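Local structure of 23S rRNA (guanine(2535)-N(1))-methyltransferase (Streptomyces viridochromogenes, 1O9G) at residues R217-A222 / S236-R241; T174-G179 / I210-R215; S2-A7 / P32-T37; S202-H207 / V240-V245. The protein methylates N1 of guanosine 2535 in 23S ribosomal RNA, with S-adenosyl-L-methionine as methyl donor, and thereby confers resistance to the orthosomycin antibiotic avilamycin. The protein carries 3 engineered substitutions. All coordinates share one frame; numbering follows the deposited sequence.

Overall arrangement
Interactions 1 and 2 are buried contacts of the central mixed sheet. Interaction 2 zips the parallel strands 171-175 and 209-214 together with backbone hydrogen bonds, whereas interaction 1 lays an irregular loop over the next strand, 235-241, through aliphatic side chains and one bridging water. The two touch: S236 O meets T213 OG1 and V240 O meets I210 N, each 2.8 Å apart. Interaction 4 shares V240 and R241 with interaction 1, but lies at the surface, where that strand turns into helix 242-247 and a single backbone bond dominates. Interaction 3, also buried, touches none of the others and ties the N-terminal segment to helix 33-45 with an arginine-tyrosine stack.

Interaction 1 (R217-A222 / S236-R241); sequences RKIPVA and SAVMVR. Engineered in segment 236-241: M239 (natural residue Leu).
I219 lays its branched side chain over V238, I219 CG2 resting 3.7 Å from V238 CG1, and the two side chains cross obliquely. V238 CG1 sits between its own backbone N and carbonyl carbon (chi1 65°), which places this methyl where both I219 and V221 can reach it. V221 approaches from further along the loop with CG1, 3.8 Å from V238 CG1, and the V221 and V238 side chains slide past each other in opposite directions; V221 CG2 makes a looser contact with V240 CG1 at 4.4 Å. Beta-branched valines suit the strand, and the branched I219 and V221 offer methyls close to the loop backbone.

At the other end, S236 OG lies 3.7 Å from I219 CG1, a plain packing contact; its hydrogen-bond partner is OG of S216, the residue preceding R217. The backbones are joined by one water, which accepts from I219 N at 3.2 Å and donates to A237 O at 3.0 Å. L197 of helix 190-203 packs on V221 and V240. The touching parts of 217-222 and 236-241 run 16° apart without a direct hydrogen bond: cohesion rests on van der Waals contact and the bridging water.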
loop_
_atom_site.group_PDB
_atom_site.type_symbol
_atom_site.label_atom_id
_atom_site.label_comp_id
_atom_site.label_asym_id
_atom_site.label_seq_id
_atom_site.Cartn_x
_atom_site.Cartn_y
_atom_site.Cartn_z
ATOM N N ARG A 217 17.837 -5.435 6.779
ATOM C CA ARG A 217 18.308 -4.569 7.850
ATOM C C ARG A 217 18.406 -3.128 7.354
ATOM O O ARG A 217 18.244 -2.192 8.135
ATOM C CB ARG A 217 19.662 -5.058 8.390
ATOM C CG ARG A 217 19.749 -6.563 8.717
ATOM C CD ARG A 217 18.469 -7.223 9.251
ATOM N NE ARG A 217 18.253 -6.965 10.679
ATOM C CZ ARG A 217 17.079 -6.661 11.243
ATOM N NH1 ARG A 217 15.967 -6.553 10.517
ATOM N NH2 ARG A 217 17.014 -6.460 12.554
ATOM N N LYS A 218 18.657 -2.967 6.058
ATOM C CA LYS A 218 18.928 -1.668 5.452
ATOM C C LYS A 218 18.790 -1.775 3.926
ATOM O O LYS A 218 19.503 -2.547 3.287
ATOM C CB LYS A 218 20.336 -1.191 5.826
ATOM C CG LYS A 218 20.601 0.270 5.485
ATOM C CD LYS A 218 21.816 0.839 6.208
ATOM C CE LYS A 218 21.553 1.087 7.709
ATOM N NZ LYS A 218 20.272 1.816 7.987
ATOM N N ILE A 219 17.890 -0.987 3.334
ATOM C CA ILE A 219 17.669 -1.013 1.894
ATOM C C ILE A 219 18.660 -0.085 1.212
ATOM O O ILE A 219 18.720 1.088 1.545
ATOM C CB ILE A 219 16.223 -0.596 1.591
ATOM C CG1 ILE A 219 15.268 -1.683 2.101
ATOM C CG2 ILE A 219 16.024 -0.364 0.080
ATOM C CD1 ILE A 219 13.828 -1.230 2.241
ATOM N N PRO A 220 19.450 -0.605 0.273
ATOM C CA PRO A 220 20.458 0.213 -0.406
ATOM C C PRO A 220 19.828 1.229 -1.375
ATOM O O PRO A 220 19.120 0.812 -2.280
ATOM C CB PRO A 220 21.312 -0.832 -1.147
ATOM C CG PRO A 220 20.381 -2.004 -1.369
ATOM C CD PRO A 220 19.449 -2.005 -0.204
ATOM N N VAL A 221 20.091 2.524 -1.185
ATOM C CA VAL A 221 19.657 3.565 -2.134
ATOM C C VAL A 221 20.761 4.492 -2.662
ATOM O O VAL A 221 20.541 5.197 -3.651
ATOM C CB VAL A 221 18.498 4.452 -1.569
ATOM C CG1 VAL A 221 17.277 3.606 -1.257
ATOM C CG2 VAL A 221 18.931 5.242 -0.337
ATOM N N ALA A 222 21.930 4.498 -2.018
ATOM C CA ALA A 222 23.059 5.316 -2.465
ATOM C C ALA A 222 23.266 5.114 -3.965
ATOM O O ALA A 222 23.140 3.991 -4.442
ATOM C CB ALA A 222 24.319 4.939 -1.698
ATOM N N SER A 236 12.697 -3.434 7.230
ATOM C CA SER A 236 13.144 -2.059 7.189
ATOM C C SER A 236 12.385 -1.301 6.100
ATOM O O SER A 236 11.759 -1.890 5.233
ATOM C CB SER A 236 14.650 -1.957 6.962
ATOM O OG SER A 236 15.004 -2.435 5.686
ATOM N N ALA A 237 12.430 0.012 6.186
ATOM C CA ALA A 237 11.895 0.883 5.161
ATOM C C ALA A 237 12.856 2.023 4.920
ATOM O O ALA A 237 13.650 2.365 5.788
ATOM C CB ALA A 237 10.540 1.397 5.564
ATOM N N VAL A 238 12.769 2.593 3.725
ATOM C CA VAL A 238 13.530 3.778 3.361
ATOM C C VAL A 238 12.595 4.670 2.547
ATOM O O VAL A 238 11.745 4.183 1.827
ATOM C CB VAL A 238 14.825 3.415 2.589
ATOM C CG1 VAL A 238 14.523 2.785 1.248
ATOM C CG2 VAL A 238 15.707 4.646 2.459
HETATM N N MSE A 239 12.780 5.981 2.723
HETATM C CA MSE A 239 12.022 6.960 1.954
HETATM C C MSE A 239 12.974 7.909 1.263
HETATM O O MSE A 239 13.937 8.334 1.849
HETATM C CB MSE A 239 11.164 7.812 2.890
HETATM C CG MSE A 239 10.203 7.060 3.753
HETATM SE SE MSE A 239 9.202 8.257 4.881
HETATM C CE MSE A 239 10.433 9.807 4.913
ATOM N N VAL A 240 12.646 8.224 0.019
ATOM C CA VAL A 240 13.398 9.179 -0.768
ATOM C C VAL A 240 12.449 10.155 -1.460
ATOM O O VAL A 240 11.296 9.886 -1.681
ATOM C CB VAL A 240 14.280 8.478 -1.864
ATOM C CG1 VAL A 240 15.326 7.571 -1.231
ATOM C CG2 VAL A 240 13.463 7.763 -2.839
ATOM N N ARG A 241 12.979 11.310 -1.811
ATOM C CA ARG A 241 12.234 12.287 -2.545
ATOM C C ARG A 241 12.480 12.121 -4.036
ATOM O O ARG A 241 13.620 11.962 -4.442
ATOM C CB ARG A 241 12.677 13.678 -2.120
ATOM C CG ARG A 241 11.986 14.773 -2.895
ATOM C CD ARG A 241 11.803 16.071 -2.164
ATOM N NE ARG A 241 11.160 15.914 -0.873
ATOM C CZ ARG A 241 11.739 16.089 0.309
ATOM N NH1 ARG A 241 13.049 16.364 0.396
ATOM N NH2 ARG A 241 11.002 15.977 1.429
HETATM O O HOH W 1 16.257 0.881 5.403
#

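Interaction 2 (T174-G179 / I210-R215); sequences TDLPYG and IAVTDR
Strands 171-175 and 209-214, both of a beta-alpha-beta unit whose connecting helix is 190-203, meet here at their C-terminal ends. T174 N donates to A211 O at 3.1 Å, T174 O accepts from T213 N, and L176 N closes the series on T213 O at 3.0 Å with a nearly straight bond (169°). T174 pairs with V212 and D175 with T213 in parallel register.

On one face T174 CG2 touches V212 CG1 at 4.0 Å, while T174 OG1 is hydrogen-bonded to D57 OD1. On the other, T213 CG2 lies 3.6 Å from D175 CA; T213 OG1, anti to its backbone N (chi1 180°), hydrogen-bonds to S236 O of strand 235-241. Threonine suits both places, giving a methyl to the neighbouring strand and a hydroxyl to a polar partner. D175 OD1 comes 3.3 Å from T213 O without a hydrogen bond, both being acceptors. The parallel arrangement belongs to the Rossmann-like fold of S-adenosylmethionine-dependent methyltransferases. Beyond the pairing, L176 crosses D214 at about a right angle, L176 CD1 lying 3.6 Å from D214 OD2, an oxygen that accepts from V188 N. Y178 OH comes within 3.8 Å of R215 NH2 without a hydrogen bond.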
loop_
_atom_site.group_PDB
_atom_site.type_symbol
_atom_site.label_atom_id
_atom_site.label_comp_id
_atom_site.label_asym_id
_atom_site.label_seq_id
_atom_site.Cartn_x
_atom_site.Cartn_y
_atom_site.Cartn_z
ATOM N N THR A 174 5.304 0.964 -1.151
ATOM C CA THR A 174 5.248 -0.394 -1.622
ATOM C C THR A 174 6.171 -1.329 -0.846
ATOM O O THR A 174 7.214 -0.940 -0.372
ATOM C CB THR A 174 5.523 -0.412 -3.134
ATOM O OG1 THR A 174 5.117 -1.662 -3.684
ATOM C CG2 THR A 174 7.008 -0.215 -3.433
ATOM N N ASP A 175 5.721 -2.565 -0.731
ATOM C CA ASP A 175 6.464 -3.667 -0.174
ATOM C C ASP A 175 7.082 -4.381 -1.356
ATOM O O ASP A 175 6.379 -4.806 -2.284
ATOM C CB ASP A 175 5.496 -4.584 0.593
ATOM C CG ASP A 175 6.181 -5.660 1.391
ATOM O OD1 ASP A 175 7.377 -5.537 1.725
ATOM O OD2 ASP A 175 5.570 -6.704 1.711
ATOM N N LEU A 176 8.395 -4.513 -1.358
ATOM C CA LEU A 176 9.083 -4.976 -2.561
ATOM C C LEU A 176 8.683 -6.416 -2.865
ATOM O O LEU A 176 8.501 -7.219 -1.948
ATOM C CB LEU A 176 10.596 -4.798 -2.435
ATOM C CG LEU A 176 11.088 -3.346 -2.381
ATOM C CD1 LEU A 176 12.584 -3.234 -2.197
ATOM C CD2 LEU A 176 10.626 -2.559 -3.620
ATOM N N PRO A 177 8.469 -6.725 -4.144
ATOM C CA PRO A 177 7.996 -8.052 -4.531
ATOM C C PRO A 177 9.054 -9.095 -4.300
ATOM O O PRO A 177 10.222 -8.839 -4.514
ATOM C CB PRO A 177 7.676 -7.916 -6.029
ATOM C CG PRO A 177 8.295 -6.636 -6.485
ATOM C CD PRO A 177 8.647 -5.827 -5.300
ATOM N N TYR A 178 8.639 -10.274 -3.879
ATOM C CA TYR A 178 9.602 -11.295 -3.489
ATOM C C TYR A 178 10.470 -11.782 -4.664
ATOM O O TYR A 178 11.582 -12.235 -4.450
ATOM C CB TYR A 178 8.895 -12.460 -2.767
ATOM C CG TYR A 178 8.422 -12.133 -1.342
ATOM C CD1 TYR A 178 8.103 -10.828 -0.952
ATOM C CD2 TYR A 178 8.291 -13.139 -0.386
ATOM C CE1 TYR A 178 7.673 -10.543 0.343
ATOM C CE2 TYR A 178 7.859 -12.862 0.913
ATOM C CZ TYR A 178 7.553 -11.559 1.269
ATOM O OH TYR A 178 7.128 -11.267 2.547
ATOM N N GLY A 179 9.976 -11.650 -5.896
ATOM C CA GLY A 179 10.706 -12.109 -7.072
ATOM C C GLY A 179 11.917 -11.261 -7.444
ATOM O O GLY A 179 12.792 -11.713 -8.191
ATOM N N ILE A 210 8.797 8.669 -1.982
ATOM C CA ILE A 210 8.814 7.258 -2.330
ATOM C C ILE A 210 9.284 6.452 -1.128
ATOM O O ILE A 210 10.414 6.565 -0.704
ATOM C CB ILE A 210 9.714 6.960 -3.529
ATOM C CG1 ILE A 210 9.329 7.809 -4.745
ATOM C CG2 ILE A 210 9.644 5.488 -3.867
ATOM C CD1 ILE A 210 10.383 7.895 -5.780
ATOM N N ALA A 211 8.406 5.584 -0.639
ATOM C CA ALA A 211 8.680 4.766 0.556
ATOM C C ALA A 211 8.640 3.299 0.109
ATOM O O ALA A 211 7.649 2.819 -0.425
ATOM C CB ALA A 211 7.668 5.001 1.608
ATOM N N VAL A 212 9.744 2.604 0.341
ATOM C CA VAL A 212 9.842 1.177 0.054
ATOM C C VAL A 212 10.235 0.405 1.304
ATOM O O VAL A 212 11.008 0.878 2.128
ATOM C CB VAL A 212 10.820 0.916 -1.099
ATOM C CG1 VAL A 212 10.408 1.685 -2.344
ATOM C CG2 VAL A 212 12.210 1.306 -0.745
ATOM N N THR A 213 9.705 -0.796 1.423
ATOM C CA THR A 213 9.979 -1.669 2.550
ATOM C C THR A 213 10.324 -3.078 2.058
ATOM O O THR A 213 9.914 -3.501 0.973
ATOM C CB THR A 213 8.798 -1.618 3.553
ATOM O OG1 THR A 213 9.056 -2.470 4.662
ATOM C CG2 THR A 213 7.494 -2.097 2.942
ATOM N N ASP A 214 11.126 -3.780 2.848
ATOM C CA ASP A 214 11.697 -5.090 2.486
ATOM C C ASP A 214 11.995 -5.843 3.773
ATOM O O ASP A 214 12.052 -5.252 4.846
ATOM C CB ASP A 214 13.009 -4.864 1.722
ATOM C CG ASP A 214 13.377 -5.984 0.751
ATOM O OD1 ASP A 214 12.899 -7.140 0.868
ATOM O OD2 ASP A 214 14.191 -5.781 -0.175
ATOM N N ARG A 215 12.201 -7.146 3.648
ATOM C CA ARG A 215 12.760 -7.951 4.717
ATOM C C ARG A 215 14.269 -7.787 4.655
ATOM O O ARG A 215 14.977 -8.556 3.994
ATOM C CB ARG A 215 12.368 -9.413 4.535
ATOM C CG ARG A 215 12.717 -10.307 5.708
ATOM C CD ARG A 215 11.639 -10.340 6.780
ATOM N NE ARG A 215 10.349 -10.826 6.279
ATOM C CZ ARG A 215 9.158 -10.507 6.792
ATOM N NH1 ARG A 215 9.061 -9.686 7.838
ATOM N NH2 ARG A 215 8.049 -11.019 6.260
#

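Interaction 3 (S2-A7 / P32-T37); sequences SAYRHA and PVRLAT
The R34 guanidinium lies flat on the Y4 ring, and this stack is the main side-chain contact between the N-terminal segment and the start of helix 33-45. The guanidinium and ring planes are only 4° apart, with centres 3.9 Å from each other. R34 NE sits over the centre of the Y4 ring, 3.6 Å above the plane, and R34 CZ is 3.5 Å from Y4 CD2. The cation thus lies over the ring face, a cation-pi arrangement, and R34 CD adds a CH-pi contact over the same face. The long, flat-ended arginine suits this place: its chain is extended from CG to NE, with CG anti to the backbone N (chi1 -174°), and carries the guanidinium across the tyrosine.

Hydrogen bonding uses the guanidinium edge. R34 NE and NH2 grip a single acceptor, A7 O, from the side, at 2.9 and 2.8 Å. Both bonds are bent, because two N-H groups of one guanidinium converge on a single atom. Together with the stack they would restrain rotation of the guanidinium.

A7 CB rests 3.7 Å from R34 CG and 3.9 Å from T37 CG2; the small methyl fits the close approach of this backbone to the helix.

E38, one helical turn beyond R34, accepts hydrogen bonds from the backbone N atoms of R5, H6 and A7. I232 of strand 228-232 packs against Y4 and L35, and helix 64-72 touches T37 through L72.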
loop_
_atom_site.group_PDB
_atom_site.type_symbol
_atom_site.label_atom_id
_atom_site.label_comp_id
_atom_site.label_asym_id
_atom_site.label_seq_id
_atom_site.Cartn_x
_atom_site.Cartn_y
_atom_site.Cartn_z
ATOM N N SER A 2 14.416 1.151 15.654
ATOM C CA SER A 2 13.499 2.328 15.569
ATOM C C SER A 2 12.299 2.182 16.496
ATOM O O SER A 2 11.919 1.067 16.872
ATOM C CB SER A 2 12.985 2.529 14.137
ATOM O OG SER A 2 14.043 2.723 13.220
ATOM N N ALA A 3 11.699 3.324 16.832
ATOM C CA ALA A 3 10.488 3.387 17.644
ATOM C C ALA A 3 9.336 3.928 16.805
ATOM O O ALA A 3 9.547 4.720 15.882
ATOM C CB ALA A 3 10.717 4.278 18.858
ATOM N N TYR A 4 8.123 3.486 17.122
ATOM C CA TYR A 4 6.919 4.063 16.538
ATOM C C TYR A 4 6.756 5.515 16.981
ATOM O O TYR A 4 6.633 5.794 18.165
ATOM C CB TYR A 4 5.682 3.259 16.930
ATOM C CG TYR A 4 5.638 1.874 16.334
ATOM C CD1 TYR A 4 5.242 1.676 15.015
ATOM C CD2 TYR A 4 5.984 0.758 17.084
ATOM C CE1 TYR A 4 5.201 0.413 14.465
ATOM C CE2 TYR A 4 5.948 -0.512 16.536
ATOM C CZ TYR A 4 5.545 -0.677 15.226
ATOM O OH TYR A 4 5.490 -1.931 14.666
ATOM N N ARG A 5 6.794 6.421 16.011
ATOM C CA ARG A 5 6.633 7.852 16.216
ATOM C C ARG A 5 5.169 8.286 16.135
ATOM O O ARG A 5 4.759 9.245 16.782
ATOM C CB ARG A 5 7.456 8.592 15.157
ATOM C CG ARG A 5 7.775 10.021 15.489
ATOM C CD ARG A 5 8.569 10.730 14.418
ATOM N NE ARG A 5 9.884 10.116 14.244
ATOM C CZ ARG A 5 10.452 9.846 13.072
ATOM N NH1 ARG A 5 9.855 10.147 11.923
ATOM N NH2 ARG A 5 11.651 9.282 13.038
ATOM N N HIS A 6 4.383 7.567 15.337
ATOM C CA HIS A 6 3.011 7.955 15.001
ATOM C C HIS A 6 2.016 6.954 15.520
ATOM O O HIS A 6 1.015 7.325 16.130
ATOM C CB HIS A 6 2.866 8.085 13.485
ATOM C CG HIS A 6 3.654 9.212 12.923
ATOM N ND1 HIS A 6 4.928 9.044 12.427
ATOM C CD2 HIS A 6 3.365 10.528 12.793
ATOM C CE1 HIS A 6 5.397 10.213 12.033
ATOM N NE2 HIS A 6 4.467 11.129 12.238
ATOM N N ALA A 7 2.291 5.684 15.245
ATOM C CA ALA A 7 1.521 4.574 15.764
ATOM C C ALA A 7 2.077 4.209 17.142
ATOM O O ALA A 7 2.598 3.115 17.334
ATOM C CB ALA A 7 1.600 3.376 14.785
ATOM N N PRO A 32 1.830 -5.924 8.327
ATOM C CA PRO A 32 1.295 -5.482 9.625
ATOM C C PRO A 32 0.666 -4.097 9.549
ATOM O O PRO A 32 1.313 -3.178 9.069
ATOM C CB PRO A 32 2.517 -5.454 10.547
ATOM C CG PRO A 32 3.581 -6.094 9.825
ATOM C CD PRO A 32 3.282 -6.139 8.372
ATOM N N VAL A 33 -0.572 -3.961 10.002
ATOM C CA VAL A 33 -1.280 -2.693 9.955
ATOM C C VAL A 33 -0.514 -1.597 10.686
ATOM O O VAL A 33 -0.397 -0.482 10.195
ATOM C CB VAL A 33 -2.695 -2.833 10.523
ATOM C CG1 VAL A 33 -3.386 -1.492 10.586
ATOM C CG2 VAL A 33 -3.509 -3.833 9.653
ATOM N N ARG A 34 0.017 -1.907 11.861
ATOM C CA ARG A 34 0.695 -0.869 12.623
ATOM C C ARG A 34 1.896 -0.292 11.872
ATOM O O ARG A 34 2.134 0.917 11.882
ATOM C CB ARG A 34 1.125 -1.406 13.980
ATOM C CG ARG A 34 1.701 -0.364 14.886
ATOM C CD ARG A 34 2.100 -0.882 16.229
ATOM N NE ARG A 34 2.299 0.213 17.167
ATOM C CZ ARG A 34 2.788 0.057 18.392
ATOM N NH1 ARG A 34 3.131 -1.149 18.832
ATOM N NH2 ARG A 34 2.939 1.107 19.187
ATOM N N LEU A 35 2.659 -1.153 11.234
ATOM C CA LEU A 35 3.812 -0.718 10.478
ATOM C C LEU A 35 3.354 0.043 9.237
ATOM O O LEU A 35 3.982 1.023 8.830
ATOM C CB LEU A 35 4.706 -1.905 10.116
ATOM C CG LEU A 35 5.978 -1.580 9.367
ATOM C CD1 LEU A 35 6.808 -0.539 10.118
ATOM C CD2 LEU A 35 6.801 -2.829 9.137
ATOM N N ALA A 36 2.280 -0.410 8.614
ATOM C CA ALA A 36 1.761 0.302 7.430
ATOM C C ALA A 36 1.425 1.750 7.755
ATOM O O ALA A 36 1.828 2.677 7.036
ATOM C CB ALA A 36 0.548 -0.393 6.868
ATOM N N THR A 37 0.715 1.951 8.847
ATOM C CA THR A 37 0.281 3.300 9.205
ATOM C C THR A 37 1.480 4.146 9.679
ATOM O O THR A 37 1.533 5.328 9.406
ATOM C CB THR A 37 -0.873 3.262 10.191
ATOM O OG1 THR A 37 -1.331 4.600 10.407
ATOM C CG2 THR A 37 -0.477 2.753 11.526
#

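Interaction 4 (S202-H207 / V240-V245); sequences SALPAH and VRAADV
A206 O accepts a hydrogen bond from A243 N at 3.0 Å. The donor lies in the carbonyl plane, on a lone pair of the oxygen, although the N-H...O angle is a bent 146°. Small groups pack around this bond. A243 CB stands 3.4 Å from A206 O, and A242 CB is 3.4 Å from P205 O and 4.1 Å from L204 CB. Alanines suit the place because single methyls let the two backbones approach closely, A206 and A243 having CA atoms only 4.5 Å apart.

R241 brings CG to 3.4 Å from A206 O. CG is anti to the backbone N (chi1 177°), while a bend at chi3 (-53°) turns NE off the line of the chain. H207 O lies near the guanidinium plane, at its edge, but 4.0 Å from R241 NE is too far for a hydrogen bond; R241 NH2 donates instead to R46 O.

Further out, A242 pairs with A208 through the backbone, and L204 packs on I210 of strand 209-214. R241 is the N-cap residue of helix 242-247. The arrangement is that of a helix N-terminus, where an amide of the first turn, lacking an acceptor within its own helix, is satisfied by a loop carbonyl.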
loop_
_atom_site.group_PDB
_atom_site.type_symbol
_atom_site.label_atom_id
_atom_site.label_comp_id
_atom_site.label_asym_id
_atom_site.label_seq_id
_atom_site.Cartn_x
_atom_site.Cartn_y
_atom_site.Cartn_z
ATOM N N SER A 202 10.879 9.394 -12.604
ATOM C CA SER A 202 10.637 9.964 -13.932
ATOM C C SER A 202 9.167 10.326 -14.149
ATOM O O SER A 202 8.859 11.188 -14.960
ATOM C CB SER A 202 11.119 9.020 -15.043
ATOM O OG SER A 202 10.274 7.886 -15.227
ATOM N N ALA A 203 8.281 9.664 -13.424
ATOM C CA ALA A 203 6.835 9.839 -13.596
ATOM C C ALA A 203 6.154 10.705 -12.520
ATOM O O ALA A 203 4.997 11.061 -12.678
ATOM C CB ALA A 203 6.171 8.490 -13.650
ATOM N N LEU A 204 6.856 11.026 -11.450
ATOM C CA LEU A 204 6.272 11.684 -10.269
ATOM C C LEU A 204 6.534 13.169 -10.214
ATOM O O LEU A 204 7.518 13.649 -10.776
ATOM C CB LEU A 204 6.845 11.075 -9.000
ATOM C CG LEU A 204 6.450 9.637 -8.748
ATOM C CD1 LEU A 204 7.328 9.041 -7.644
ATOM C CD2 LEU A 204 4.978 9.566 -8.392
ATOM N N PRO A 205 5.702 13.905 -9.485
ATOM C CA PRO A 205 6.043 15.295 -9.201
ATOM C C PRO A 205 7.269 15.345 -8.277
ATOM O O PRO A 205 7.547 14.368 -7.565
ATOM C CB PRO A 205 4.790 15.839 -8.526
ATOM C CG PRO A 205 4.163 14.665 -7.882
ATOM C CD PRO A 205 4.483 13.490 -8.764
ATOM N N ALA A 206 8.003 16.460 -8.319
ATOM C CA ALA A 206 9.297 16.611 -7.670
ATOM C C ALA A 206 9.222 16.364 -6.170
ATOM O O ALA A 206 10.133 15.799 -5.563
ATOM C CB ALA A 206 9.834 17.985 -7.938
ATOM N N HIS A 207 8.118 16.769 -5.571
ATOM C CA HIS A 207 7.950 16.643 -4.112
ATOM C C HIS A 207 7.600 15.261 -3.606
ATOM O O HIS A 207 7.587 15.048 -2.401
ATOM C CB HIS A 207 6.873 17.592 -3.598
ATOM C CG HIS A 207 5.503 17.266 -4.113
ATOM N ND1 HIS A 207 4.581 16.507 -3.424
ATOM C CD2 HIS A 207 4.913 17.611 -5.277
ATOM C CE1 HIS A 207 3.489 16.387 -4.155
ATOM N NE2 HIS A 207 3.670 17.043 -5.285
ATOM N N VAL A 240 12.646 8.224 0.019
ATOM C CA VAL A 240 13.398 9.179 -0.768
ATOM C C VAL A 240 12.449 10.155 -1.460
ATOM O O VAL A 240 11.296 9.886 -1.681
ATOM C CB VAL A 240 14.280 8.478 -1.864
ATOM C CG1 VAL A 240 15.326 7.571 -1.231
ATOM C CG2 VAL A 240 13.463 7.763 -2.839
ATOM N N ARG A 241 12.979 11.310 -1.811
ATOM C CA ARG A 241 12.234 12.287 -2.545
ATOM C C ARG A 241 12.480 12.121 -4.036
ATOM O O ARG A 241 13.620 11.962 -4.442
ATOM C CB ARG A 241 12.677 13.678 -2.120
ATOM C CG ARG A 241 11.986 14.773 -2.895
ATOM C CD ARG A 241 11.803 16.071 -2.164
ATOM N NE ARG A 241 11.160 15.914 -0.873
ATOM C CZ ARG A 241 11.739 16.089 0.309
ATOM N NH1 ARG A 241 13.049 16.364 0.396
ATOM N NH2 ARG A 241 11.002 15.977 1.429
ATOM N N ALA A 242 11.437 12.261 -4.830
ATOM C CA ALA A 242 11.529 12.083 -6.287
ATOM C C ALA A 242 12.596 13.002 -6.887
ATOM O O ALA A 242 13.449 12.532 -7.629
ATOM C CB ALA A 242 10.193 12.310 -6.939
ATOM N N ALA A 243 12.588 14.276 -6.512
ATOM C CA ALA A 243 13.577 15.244 -7.034
ATOM C C ALA A 243 14.990 14.793 -6.742
ATOM O O ALA A 243 15.891 14.996 -7.568
ATOM C CB ALA A 243 13.346 16.614 -6.457
ATOM N N ASP A 244 15.215 14.219 -5.567
ATOM C CA ASP A 244 16.546 13.743 -5.190
ATOM C C ASP A 244 16.979 12.554 -6.014
ATOM O O ASP A 244 18.157 12.436 -6.363
ATOM C CB ASP A 244 16.622 13.380 -3.699
ATOM C CG ASP A 244 16.449 14.577 -2.775
ATOM O OD1 ASP A 244 16.691 15.736 -3.187
ATOM O OD2 ASP A 244 16.128 14.448 -1.584
ATOM N N VAL A 245 16.055 11.665 -6.344
ATOM C CA VAL A 245 16.388 10.530 -7.183
ATOM C C VAL A 245 16.886 11.040 -8.546
ATOM O O VAL A 245 17.895 10.575 -9.065
ATOM C CB VAL A 245 15.212 9.596 -7.386
ATOM C CG1 VAL A 245 15.544 8.528 -8.395
ATOM C CG2 VAL A 245 14.785 8.961 -6.061
#